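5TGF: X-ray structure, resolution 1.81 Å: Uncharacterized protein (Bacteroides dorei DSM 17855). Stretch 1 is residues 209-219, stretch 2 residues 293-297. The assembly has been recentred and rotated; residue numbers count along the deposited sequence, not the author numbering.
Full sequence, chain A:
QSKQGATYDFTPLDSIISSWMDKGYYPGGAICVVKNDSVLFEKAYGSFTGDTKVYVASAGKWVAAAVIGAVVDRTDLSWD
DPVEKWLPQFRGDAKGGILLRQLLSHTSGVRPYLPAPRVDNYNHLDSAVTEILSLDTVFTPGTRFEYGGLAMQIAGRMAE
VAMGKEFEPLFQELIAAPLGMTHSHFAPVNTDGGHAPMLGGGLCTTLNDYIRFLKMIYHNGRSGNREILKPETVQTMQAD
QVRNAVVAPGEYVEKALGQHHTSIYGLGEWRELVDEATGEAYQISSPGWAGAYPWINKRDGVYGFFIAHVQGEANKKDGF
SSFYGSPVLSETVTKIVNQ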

# COMPACT_ATOMS: atom_id res chain seq x y z
N ASP A 209 3.25 -14.86 -1.11
CA ASP A 209 2.08 -14.23 -1.72
C ASP A 209 2.40 -12.84 -2.25
O ASP A 209 2.08 -12.52 -3.40
CB ASP A 209 0.92 -14.16 -0.75
CG ASP A 209 0.15 -15.46 -0.66
OD1 ASP A 209 0.60 -16.51 -1.22
OD2 ASP A 209 -0.93 -15.41 -0.04
N TYR A 210 3.02 -11.99 -1.43
CA TYR A 210 3.16 -10.59 -1.83
C TYR A 210 4.20 -10.42 -2.95
O TYR A 210 4.08 -9.55 -3.81
CB TYR A 210 3.54 -9.71 -0.61
CG TYR A 210 3.15 -8.26 -0.73
CD1 TYR A 210 3.88 -7.39 -1.54
CD2 TYR A 210 2.09 -7.73 -0.01
CE1 TYR A 210 3.57 -6.05 -1.61
CE2 TYR A 210 1.74 -6.39 -0.13
CZ TYR A 210 2.47 -5.56 -0.93
OH TYR A 210 2.10 -4.25 -1.09
N ILE A 211 5.20 -11.29 -2.97
CA ILE A 211 6.16 -11.30 -4.08
C ILE A 211 5.46 -11.57 -5.42
O ILE A 211 5.84 -11.01 -6.43
CB ILE A 211 7.31 -12.31 -3.78
CG1 ILE A 211 8.34 -11.68 -2.83
CG2 ILE A 211 8.05 -12.74 -5.04
CD1 ILE A 211 9.20 -10.58 -3.48
N ARG A 212 4.45 -12.45 -5.43
CA ARG A 212 3.67 -12.69 -6.66
C ARG A 212 2.96 -11.45 -7.14
O ARG A 212 2.94 -11.15 -8.36
CB ARG A 212 2.65 -13.84 -6.51
CG ARG A 212 3.28 -15.19 -6.20
CD ARG A 212 2.25 -16.15 -5.63
NE ARG A 212 2.84 -17.46 -5.43
CZ ARG A 212 2.79 -18.44 -6.31
NH1 ARG A 212 2.13 -18.30 -7.44
NH2 ARG A 212 3.41 -19.57 -6.06
N PHE A 213 2.37 -10.71 -6.20
CA PHE A 213 1.75 -9.43 -6.48
C PHE A 213 2.72 -8.41 -7.10
O PHE A 213 2.39 -7.79 -8.10
CB PHE A 213 1.16 -8.83 -5.16
CG PHE A 213 0.63 -7.44 -5.33
CD1 PHE A 213 -0.56 -7.21 -6.00
CD2 PHE A 213 1.36 -6.33 -4.90
CE1 PHE A 213 -1.03 -5.92 -6.21
CE2 PHE A 213 0.90 -5.03 -5.10
CZ PHE A 213 -0.31 -4.82 -5.76
N LEU A 214 3.88 -8.24 -6.47
CA LEU A 214 4.90 -7.27 -6.93
C LEU A 214 5.44 -7.63 -8.35
O LEU A 214 5.59 -6.75 -9.20
CB LEU A 214 6.05 -7.19 -5.94
CG LEU A 214 5.79 -6.39 -4.65
CD1 LEU A 214 6.96 -6.57 -3.70
CD2 LEU A 214 5.51 -4.93 -4.93
N LYS A 215 5.61 -8.92 -8.60
CA LYS A 215 6.02 -9.39 -9.94
C LYS A 215 5.01 -8.93 -10.99
O LYS A 215 5.39 -8.40 -12.05
CB LYS A 215 6.15 -10.91 -9.95
CG LYS A 215 6.69 -11.48 -11.27
CD LYS A 215 6.67 -13.01 -11.31
CE LYS A 215 7.22 -13.49 -12.66
NZ LYS A 215 7.19 -14.97 -12.78
N MSE A 216 3.72 -9.13 -10.72
CA MSE A 216 2.66 -8.64 -11.57
C MSE A 216 2.77 -7.16 -11.82
O MSE A 216 2.63 -6.71 -12.96
CB MSE A 216 1.29 -9.03 -10.99
CG MSE A 216 0.13 -8.65 -11.92
SE MSE A 216 -0.60 -6.86 -11.51
CE MSE A 216 -1.29 -7.20 -9.69
N ILE A 217 2.93 -6.36 -10.76
CA ILE A 217 3.03 -4.92 -10.92
C ILE A 217 4.27 -4.55 -11.74
O ILE A 217 4.21 -3.64 -12.58
CB ILE A 217 3.07 -4.21 -9.52
CG1 ILE A 217 1.73 -4.39 -8.81
CG2 ILE A 217 3.33 -2.74 -9.65
CD1 ILE A 217 0.55 -3.68 -9.44
N TYR A 218 5.38 -5.21 -11.44
CA TYR A 218 6.66 -4.96 -12.11
C TYR A 218 6.55 -5.21 -13.63
O TYR A 218 7.22 -4.55 -14.41
CB TYR A 218 7.77 -5.84 -11.52
CG TYR A 218 9.12 -5.54 -12.16
CD1 TYR A 218 9.87 -4.45 -11.74
CD2 TYR A 218 9.65 -6.35 -13.18
CE1 TYR A 218 11.09 -4.13 -12.34
CE2 TYR A 218 10.88 -6.06 -13.75
CZ TYR A 218 11.58 -4.92 -13.32
OH TYR A 218 12.81 -4.59 -13.83
N HIS A 219 5.74 -6.17 -14.02
CA HIS A 219 5.48 -6.44 -15.42
C HIS A 219 4.24 -5.70 -15.97
O HIS A 219 3.58 -6.16 -16.92
CB HIS A 219 5.39 -7.94 -15.64
CG HIS A 219 6.69 -8.64 -15.42
ND1 HIS A 219 7.75 -8.51 -16.28
CD2 HIS A 219 7.11 -9.45 -14.43
CE1 HIS A 219 8.77 -9.22 -15.84
NE2 HIS A 219 8.41 -9.80 -14.71
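Stretch 2 (293-297) YPWIN

Packing of the strand Tyr-293 to Asn-297 on the helix that runs through Asp-209 to Tyr-218. The five residues of stretch 2 are extended, and the strand travels in nearly the same direction as the helix: the angle between their N-to-C directions is 24° (signed crossing angle -24°), with the axes 9.5 Å apart at closest approach. The alternation of an extended chain turns the CA-to-CB bonds of Pro-294 and Ile-296 toward the helix and those of Tyr-293, Trp-295 and Asn-297 away from it. No hydrogen bond links the two segments; the contact is apolar and buries 300 Å², both sides summed. Along the helix, Tyr-210 (chi1 t) comes first, its ring atom CE1 3.3 Å from CB of Pro-294, while its OH is hydrogen-bonded elsewhere in the structure. One turn on, where Leu-214 N donates to Tyr-210 O (3.0 Å), Leu-214 (chi1 m, chi2 t) touches both inward-facing strand residues: its CD1 lies 4.0 Å from CB of Pro-294, and its CD2 lies 4.3 Å from CG1 of Ile-296. The CA-to-CB bond of Lys-215 points away from the strand, and the residue makes no contact with it. Ile-217 also directs its CA-to-CB bond toward the strand, and although the end of its side chain leads away, its CG2 approaches CD1 of Ile-296 to 3.6 Å. The CA-to-CB bond of Tyr-218 points sideways; with chi1 t, the residue presents the edge of its ring to Ile-296, CD1 of Tyr-218 lying 3.9 Å from CG2 of Ile-296; here the backbones are in register, CA of Tyr-218 lying 7.1 Å from CA of Ile-296. Ile-296 (chi1 m, chi2 t) thus meets Leu-214, Ile-217 and Tyr-218, and gives up more surface to the contact than any other residue. At His-219 the chain leaves helical phi/psi, and the side chain of His-219 makes no contact with the strand.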

# COMPACT_ATOMS: atom_id res chain seq x y z
N TYR A 293 7.76 -3.77 4.23
CA TYR A 293 8.27 -2.82 3.22
C TYR A 293 8.37 -3.51 1.86
O TYR A 293 9.37 -4.22 1.59
CB TYR A 293 9.63 -2.31 3.62
CG TYR A 293 10.16 -1.25 2.67
CD1 TYR A 293 9.63 0.04 2.65
CD2 TYR A 293 11.25 -1.51 1.87
CE1 TYR A 293 10.13 1.00 1.78
CE2 TYR A 293 11.75 -0.57 1.01
CZ TYR A 293 11.19 0.70 0.97
OH TYR A 293 11.71 1.62 0.07
N PRO A 294 7.38 -3.29 1.01
CA PRO A 294 7.46 -3.66 -0.37
C PRO A 294 7.92 -2.51 -1.26
O PRO A 294 7.48 -1.37 -1.08
CB PRO A 294 6.02 -4.06 -0.67
CG PRO A 294 5.20 -3.10 0.17
CD PRO A 294 6.06 -2.71 1.33
N TRP A 295 8.75 -2.80 -2.26
CA TRP A 295 9.13 -1.75 -3.19
C TRP A 295 9.47 -2.25 -4.57
O TRP A 295 9.83 -3.44 -4.76
CB TRP A 295 10.30 -0.95 -2.63
CG TRP A 295 11.65 -1.55 -2.86
CD1 TRP A 295 12.59 -1.11 -3.75
CD2 TRP A 295 12.27 -2.60 -2.11
NE1 TRP A 295 13.71 -1.91 -3.68
CE2 TRP A 295 13.58 -2.78 -2.64
CE3 TRP A 295 11.86 -3.41 -1.04
CZ2 TRP A 295 14.47 -3.77 -2.16
CZ3 TRP A 295 12.74 -4.40 -0.56
CH2 TRP A 295 14.04 -4.54 -1.11
N ILE A 296 9.44 -1.32 -5.50
CA ILE A 296 9.97 -1.52 -6.84
C ILE A 296 10.92 -0.35 -7.12
O ILE A 296 10.58 0.82 -6.85
CB ILE A 296 8.85 -1.54 -7.87
CG1 ILE A 296 7.99 -2.79 -7.72
CG2 ILE A 296 9.39 -1.41 -9.28
CD1 ILE A 296 6.78 -2.78 -8.64
N ASN A 297 12.10 -0.66 -7.66
CA ASN A 297 13.00 0.36 -8.22
C ASN A 297 13.25 0.05 -9.70
O ASN A 297 13.93 -0.94 -10.05
CB ASN A 297 14.31 0.43 -7.43
CG ASN A 297 15.21 1.59 -7.90
OD1 ASN A 297 15.54 1.70 -9.08
ND2 ASN A 297 15.54 2.48 -6.99